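Local coordinates for NADPH-quinone reductase (Pediococcus pentosaceus ATCC 25745, PDB 3HA2), which is the flavodoxin-like part of a protein that probably binds FMN and passes electrons from NAD(P)H to quinones, at residues 26-31 and 163-168; 105-108 and 113-116; 143-146 and 152-155. All coordinates share one frame; numbering follows the deposited sequence.

Contact 1 (26-31 and 163-168); sequences ENFSNV and YATNVG
One face of the F28 ring is met by the methyl of T165, with CG2 4.0 Å from the ring centroid and only 17° off the ring normal. This is a CH-pi contact offset toward the rim, at the CB end of the ring, where CG2 comes within 3.8 Å of F28 CG and nearly as close to CD1 and CD2. The same methyl also touches V31, its CG2 lying 3.7 Å from V31 CG2, and T165 crosses both side chains at about a right angle. T165 CG2 thus bridges F28 and V31 and carries most of the contact. With CG2 anti to the carbonyl carbon and OG1 between the backbone N and the carbonyl carbon (chi1 67°), the two branches are divided in their tasks: the methyl goes to the aromatic ring and the valine, while the hydroxyl is hydrogen-bonded to Q161 O one turn back in its own helix. V31 CG2 reaches on to A164, 4.3 Å from its CB, and helix 18-25 adds I25 against both V31 and A164. F28 and V31 are the first and last residues of a type I beta turn, closed by V31 N to F28 O at 3.1 Å, and both point toward the helix end. N30 ND2 bonds M1 O from the turn side and A164 O accepts from T3 OG1 on the helix side, so both segments are held to the start of the chain. Across the segments themselves the contact is wholly apolar and small, burying 165 Å² in all. It lies where the last helix, 150-165, ends beside the turn leading into strand 31-35, outermost of the sheet within this chain, the packing of the C-terminal helix against a beta-alpha-beta unit in the flavodoxin-like alpha/beta fold.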
loop_
_atom_site.group_PDB
_atom_site.type_symbol
_atom_site.label_atom_id
_atom_site.label_comp_id
_atom_site.label_asym_id
_atom_site.label_seq_id
_atom_site.Cartn_x
_atom_site.Cartn_y
_atom_site.Cartn_z
ATOM N N GLU A 26 26.961 6.749 6.799
ATOM C CA GLU A 26 28.126 5.924 6.459
ATOM C C GLU A 26 29.097 5.697 7.608
ATOM O O GLU A 26 29.806 4.695 7.628
ATOM C CB GLU A 26 28.863 6.480 5.239
ATOM C CG GLU A 26 28.435 5.794 3.950
ATOM C CD GLU A 26 29.026 6.427 2.702
ATOM O OE1 GLU A 26 29.923 7.299 2.821
ATOM O OE2 GLU A 26 28.579 6.039 1.596
ATOM N N ASN A 27 29.116 6.613 8.570
ATOM C CA ASN A 27 30.067 6.538 9.668
ATOM C C ASN A 27 29.546 5.858 10.927
ATOM O O ASN A 27 30.304 5.649 11.877
ATOM C CB ASN A 27 30.597 7.936 9.999
ATOM C CG ASN A 27 31.190 8.629 8.783
ATOM O OD1 ASN A 27 30.895 9.795 8.515
ATOM N ND2 ASN A 27 32.014 7.906 8.031
ATOM N N PHE A 28 28.259 5.513 10.943
ATOM C CA PHE A 28 27.688 4.810 12.088
ATOM C C PHE A 28 27.725 3.298 11.853
ATOM O O PHE A 28 26.942 2.776 11.061
ATOM C CB PHE A 28 26.257 5.291 12.361
ATOM C CG PHE A 28 26.148 6.779 12.576
ATOM C CD1 PHE A 28 26.573 7.359 13.768
ATOM C CD2 PHE A 28 25.623 7.598 11.586
ATOM C CE1 PHE A 28 26.481 8.734 13.964
ATOM C CE2 PHE A 28 25.525 8.976 11.776
ATOM C CZ PHE A 28 25.956 9.542 12.965
ATOM N N SER A 29 28.624 2.597 12.544
ATOM C CA SER A 29 28.821 1.171 12.295
ATOM C C SER A 29 27.647 0.293 12.761
ATOM O O SER A 29 27.513 -0.849 12.322
ATOM C CB SER A 29 30.154 0.685 12.878
ATOM O OG SER A 29 30.123 0.706 14.291
ATOM N N ASN A 30 26.794 0.832 13.628
ATOM C CA ASN A 30 25.602 0.105 14.085
ATOM C C ASN A 30 24.385 0.265 13.159
ATOM O O ASN A 30 23.332 -0.362 13.384
ATOM C CB ASN A 30 25.247 0.497 15.522
ATOM C CG ASN A 30 24.920 1.975 15.670
ATOM O OD1 ASN A 30 25.446 2.825 14.947
ATOM N ND2 ASN A 30 24.031 2.287 16.613
ATOM N N VAL A 31 24.535 1.103 12.128
ATOM C CA VAL A 31 23.487 1.301 11.113
ATOM C C VAL A 31 23.813 0.503 9.849
ATOM O O VAL A 31 24.910 0.638 9.301
ATOM C CB VAL A 31 23.323 2.791 10.735
ATOM C CG1 VAL A 31 22.283 2.938 9.655
ATOM C CG2 VAL A 31 22.913 3.617 11.943
ATOM N N TYR A 163 17.322 10.139 13.626
ATOM C CA TYR A 163 16.246 9.172 13.401
ATOM C C TYR A 163 16.795 7.747 13.383
ATOM O O TYR A 163 16.210 6.844 13.971
ATOM C CB TYR A 163 15.504 9.506 12.103
ATOM C CG TYR A 163 14.124 8.868 11.993
ATOM C CD1 TYR A 163 13.078 9.277 12.827
ATOM C CD2 TYR A 163 13.867 7.853 11.054
ATOM C CE1 TYR A 163 11.796 8.693 12.733
ATOM C CE2 TYR A 163 12.583 7.270 10.950
ATOM C CZ TYR A 163 11.566 7.700 11.794
ATOM O OH TYR A 163 10.313 7.118 11.702
ATOM N N ALA A 164 17.948 7.569 12.740
ATOM C CA ALA A 164 18.602 6.273 12.628
ATOM C C ALA A 164 19.371 5.831 13.876
ATOM O O ALA A 164 19.594 4.641 14.065
ATOM C CB ALA A 164 19.533 6.260 11.408
ATOM N N THR A 165 19.795 6.769 14.723
ATOM C CA THR A 165 20.753 6.419 15.787
ATOM C C THR A 165 20.365 6.861 17.195
ATOM O O THR A 165 20.804 6.252 18.174
ATOM C CB THR A 165 22.170 6.995 15.518
ATOM O OG1 THR A 165 22.123 8.426 15.600
ATOM C CG2 THR A 165 22.694 6.589 14.155
ATOM N N ASN A 166 19.598 7.945 17.306
ATOM C CA ASN A 166 19.218 8.447 18.623
ATOM C C ASN A 166 18.449 7.368 19.365
ATOM O O ASN A 166 17.313 7.019 19.004
ATOM C CB ASN A 166 18.417 9.748 18.538
ATOM C CG ASN A 166 17.922 10.215 19.894
ATOM O OD1 ASN A 166 18.712 10.581 20.765
ATOM N ND2 ASN A 166 16.604 10.211 20.077
ATOM N N VAL A 167 19.105 6.817 20.380
ATOM C CA VAL A 167 18.554 5.698 21.137
ATOM C C VAL A 167 17.248 6.110 21.820
ATOM O O VAL A 167 16.276 5.357 21.796
ATOM C CB VAL A 167 19.607 5.089 22.125
ATOM C CG1 VAL A 167 20.183 6.158 23.065
ATOM C CG2 VAL A 167 19.028 3.905 22.909
ATOM N N GLY A 168 17.226 7.328 22.367
ATOM C CA GLY A 168 16.081 7.895 23.100
ATOM C C GLY A 168 14.718 7.280 22.829
ATOM O O GLY A 168 14.374 6.233 23.384
#

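Contact 2 (105-108 and 113-116); sequences GNAF and AEKF
F108 and E114 lie side by side and point the same way, forming the tight part of this contact. E114 CG sits over one face of the F108 ring, 4.2 Å from its centroid, in a CH-pi contact, while F116 O meets the ring at its edge, in plane. That carbonyl also approaches F108 CA to 3.3 Å; it is buried here and has no hydrogen-bond partner. The backbone link is E114 N to A107 O, 2.9 Å long and moderately bent at 150°, with the donor tilted out of the carbonyl plane. A107 CB packs against E114 CG at 3.8 Å. E114 is bent at chi2 (-57°), which carries its carboxylate away from the ring: OE1 is hydrogen-bonded to Y64 OH, and OE2 makes a salt bridge to K131 of the second subunit. The looser side is at A113, exposed, whose CB is 4.3 Å from A107 CB, and at K115, whose CB points away from 105-108 and whose side chain packs on N130 of the second subunit. The whole is an excursion between strand 94-101 and helix 118-121, with F108 resting on I118 and L121 of that helix and on L61, and F116 against R123 of the second subunit.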
loop_
_atom_site.group_PDB
_atom_site.type_symbol
_atom_site.label_atom_id
_atom_site.label_comp_id
_atom_site.label_asym_id
_atom_site.label_seq_id
_atom_site.Cartn_x
_atom_site.Cartn_y
_atom_site.Cartn_z
ATOM N N GLY A 105 5.145 19.630 1.449
ATOM C CA GLY A 105 4.557 19.050 2.651
ATOM C C GLY A 105 3.205 19.670 2.957
ATOM O O GLY A 105 2.342 19.020 3.499
ATOM N N ASN A 106 3.017 20.929 2.583
ATOM C CA ASN A 106 1.766 21.622 2.911
ATOM C C ASN A 106 0.537 21.136 2.131
ATOM O O ASN A 106 -0.576 21.490 2.489
ATOM C CB ASN A 106 1.929 23.133 2.791
ATOM C CG ASN A 106 2.809 23.709 3.905
ATOM O OD1 ASN A 106 2.805 23.220 5.046
ATOM N ND2 ASN A 106 3.571 24.739 3.574
ATOM N N ALA A 107 0.727 20.297 1.103
ATOM C CA ALA A 107 -0.414 19.727 0.370
ATOM C C ALA A 107 -1.115 18.621 1.173
ATOM O O ALA A 107 -2.293 18.303 0.922
ATOM C CB ALA A 107 0.063 19.166 -0.966
ATOM N N PHE A 108 -0.391 18.043 2.136
ATOM C CA PHE A 108 -0.865 16.878 2.885
ATOM C C PHE A 108 -1.524 17.284 4.201
ATOM O O PHE A 108 -0.968 17.100 5.279
ATOM C CB PHE A 108 0.278 15.892 3.140
ATOM C CG PHE A 108 0.837 15.283 1.892
ATOM C CD1 PHE A 108 0.194 14.211 1.285
ATOM C CD2 PHE A 108 2.010 15.795 1.312
ATOM C CE1 PHE A 108 0.716 13.634 0.116
ATOM C CE2 PHE A 108 2.530 15.239 0.127
ATOM C CZ PHE A 108 1.880 14.158 -0.468
ATOM N N ALA A 113 -4.564 20.444 -1.135
ATOM C CA ALA A 113 -4.723 19.654 -2.362
ATOM C C ALA A 113 -4.945 18.146 -2.129
ATOM O O ALA A 113 -5.798 17.532 -2.786
ATOM C CB ALA A 113 -3.517 19.876 -3.292
ATOM N N GLU A 114 -4.192 17.560 -1.194
ATOM C CA GLU A 114 -4.194 16.111 -0.992
ATOM C C GLU A 114 -5.152 15.619 0.099
ATOM O O GLU A 114 -5.342 14.414 0.250
ATOM C CB GLU A 114 -2.766 15.586 -0.741
ATOM C CG GLU A 114 -1.723 15.971 -1.796
ATOM C CD GLU A 114 -2.058 15.549 -3.235
ATOM O OE1 GLU A 114 -2.834 14.587 -3.453
ATOM O OE2 GLU A 114 -1.512 16.190 -4.161
ATOM N N LYS A 115 -5.726 16.563 0.852
ATOM C CA LYS A 115 -6.760 16.327 1.876
ATOM C C LYS A 115 -6.322 15.522 3.097
ATOM O O LYS A 115 -6.936 15.670 4.165
ATOM C CB LYS A 115 -8.035 15.686 1.282
ATOM C CG LYS A 115 -8.690 16.488 0.131
ATOM C CD LYS A 115 -10.027 15.861 -0.240
ATOM C CE LYS A 115 -10.872 16.826 -1.058
ATOM N NZ LYS A 115 -12.057 16.091 -1.565
ATOM N N PHE A 116 -5.310 14.668 2.947
ATOM C CA PHE A 116 -4.893 13.762 4.045
ATOM C C PHE A 116 -3.443 13.942 4.428
ATOM O O PHE A 116 -2.582 14.182 3.575
ATOM C CB PHE A 116 -5.154 12.297 3.674
ATOM C CG PHE A 116 -6.538 12.074 3.142
ATOM C CD1 PHE A 116 -7.652 12.192 3.996
ATOM C CD2 PHE A 116 -6.733 11.781 1.795
ATOM C CE1 PHE A 116 -8.954 12.015 3.490
ATOM C CE2 PHE A 116 -8.023 11.580 1.285
ATOM C CZ PHE A 116 -9.122 11.712 2.118
#

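Contact 3 (143-146 and 152-155); sequences HQFL and AQQR
F145 and Q153 join the loop after strand 135-143 to the first turns of helix 150-165, the last strand-to-helix connection of the flavodoxin-like fold. F145 has CG anti to the backbone N (chi1 179°), which sends its ring to the helix, where CZ lies 3.9 Å from Q153 CB. Q153 CG stands over one face of that ring, offset toward the rim. The glutamine runs extended beyond CG, crossing the phenylalanine at about a right angle, and this stretch brings its amide back to the loop backbone with the amide and ring planes 20° apart. NE2 gives a nearly straight bond to F145 O, 3.0 Å at 172°, and the acceptor lies in the amide plane. Replacing Q153 by alanine is likely to leave F145 O without its donor, remove the CG cover from one ring face and break the water link to L146 O. F145 is further enclosed by F20, edge-to-face, by F21, and by L156 and L157 of the helix. The bond to CB of L146 points away from the helix, and its side chain touches N16 and T17. Its carbonyl is still linked to the glutamine through water 1, which donates to L146 O at 2.7 Å and accepts from Q153 NE2 at 3.1 Å.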
loop_
_atom_site.group_PDB
_atom_site.type_symbol
_atom_site.label_atom_id
_atom_site.label_comp_id
_atom_site.label_asym_id
_atom_site.label_seq_id
_atom_site.Cartn_x
_atom_site.Cartn_y
_atom_site.Cartn_z
ATOM N N HIS A 143 10.104 16.042 2.065
ATOM C CA HIS A 143 9.364 16.659 0.970
ATOM C C HIS A 143 10.273 17.505 0.069
ATOM O O HIS A 143 10.860 18.484 0.524
ATOM C CB HIS A 143 8.245 17.527 1.527
ATOM C CG HIS A 143 7.188 16.769 2.260
ATOM N ND1 HIS A 143 7.037 16.843 3.629
ATOM C CD2 HIS A 143 6.212 15.947 1.818
ATOM C CE1 HIS A 143 6.017 16.093 3.999
ATOM N NE2 HIS A 143 5.493 15.544 2.921
ATOM N N GLN A 144 10.396 17.088 -1.193
ATOM C CA GLN A 144 11.146 17.838 -2.236
ATOM C C GLN A 144 12.613 18.024 -1.867
ATOM O O GLN A 144 13.184 19.111 -2.024
ATOM C CB GLN A 144 10.470 19.175 -2.554
ATOM C CG GLN A 144 9.034 19.009 -3.086
ATOM C CD GLN A 144 8.339 20.331 -3.412
ATOM O OE1 GLN A 144 8.566 21.357 -2.776
ATOM N NE2 GLN A 144 7.480 20.298 -4.423
ATOM N N PHE A 145 13.232 16.940 -1.398
ATOM C CA PHE A 145 14.586 17.029 -0.870
ATOM C C PHE A 145 15.550 17.731 -1.814
ATOM O O PHE A 145 16.339 18.570 -1.381
ATOM C CB PHE A 145 15.159 15.660 -0.522
ATOM C CG PHE A 145 16.558 15.727 0.002
ATOM C CD1 PHE A 145 16.798 15.994 1.350
ATOM C CD2 PHE A 145 17.637 15.567 -0.851
ATOM C CE1 PHE A 145 18.107 16.073 1.836
ATOM C CE2 PHE A 145 18.947 15.669 -0.376
ATOM C CZ PHE A 145 19.177 15.924 0.974
ATOM N N LEU A 146 15.496 17.378 -3.093
ATOM C CA LEU A 146 16.471 17.917 -4.057
ATOM C C LEU A 146 16.281 19.400 -4.345
ATOM O O LEU A 146 17.197 20.037 -4.853
ATOM C CB LEU A 146 16.443 17.139 -5.384
ATOM C CG LEU A 146 17.027 15.725 -5.375
ATOM C CD1 LEU A 146 16.790 15.099 -6.741
ATOM C CD2 LEU A 146 18.516 15.726 -5.020
ATOM N N ALA A 152 18.928 23.787 4.356
ATOM C CA ALA A 152 17.782 22.970 4.726
ATOM C C ALA A 152 18.052 21.492 4.429
ATOM O O ALA A 152 17.618 20.629 5.182
ATOM C CB ALA A 152 16.537 23.439 4.002
ATOM N N GLN A 153 18.759 21.205 3.332
ATOM C CA GLN A 153 19.153 19.817 3.030
ATOM C C GLN A 153 19.980 19.270 4.192
ATOM O O GLN A 153 19.675 18.207 4.756
ATOM C CB GLN A 153 19.927 19.730 1.699
ATOM C CG GLN A 153 19.057 19.977 0.451
ATOM C CD GLN A 153 19.830 19.868 -0.855
ATOM O OE1 GLN A 153 20.981 20.270 -0.931
ATOM N NE2 GLN A 153 19.184 19.344 -1.897
ATOM N N GLN A 154 21.005 20.027 4.581
ATOM C CA GLN A 154 21.863 19.635 5.700
ATOM C C GLN A 154 21.118 19.417 7.022
ATOM O O GLN A 154 21.385 18.430 7.704
ATOM C CB GLN A 154 23.079 20.584 5.850
ATOM C CG GLN A 154 24.044 20.551 4.644
ATOM C CD GLN A 154 24.214 19.146 4.038
ATOM O OE1 GLN A 154 24.573 18.189 4.733
ATOM N NE2 GLN A 154 23.949 19.025 2.734
ATOM N N ARG A 155 20.148 20.277 7.351
ATOM C CA ARG A 155 19.343 20.108 8.578
ATOM C C ARG A 155 18.511 18.834 8.564
ATOM O O ARG A 155 18.382 18.135 9.570
ATOM C CB ARG A 155 18.409 21.306 8.813
ATOM C CG ARG A 155 19.122 22.581 9.248
ATOM C CD ARG A 155 18.123 23.649 9.727
ATOM N NE ARG A 155 17.308 24.181 8.629
ATOM C CZ ARG A 155 17.650 25.218 7.867
ATOM N NH1 ARG A 155 18.792 25.864 8.075
ATOM N NH2 ARG A 155 16.842 25.613 6.892
HETATM O O HOH W 1 19.811 19.352 -4.953
#

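From the N terminus, the chain passes helix 18-25 and opens contact 1 at 26-31, just ahead of strand 31-35; this loop closes only at 163-168, so nearly the whole remaining fold lies within it. Contact 2 and then contact 3 open and close inside that span, one after the other without crossing. Contact 2 is a short excursion after strand 94-101, and contact 3 a short turn between strand 135-143 and helix 150-165. These two touch, G105 and F108 packing beside H143. Contacts 1 and 3 share helix 150-165, near opposite ends, their centres about 19 Å apart, whereas contacts 1 and 2 lie about 31 Å apart between centres.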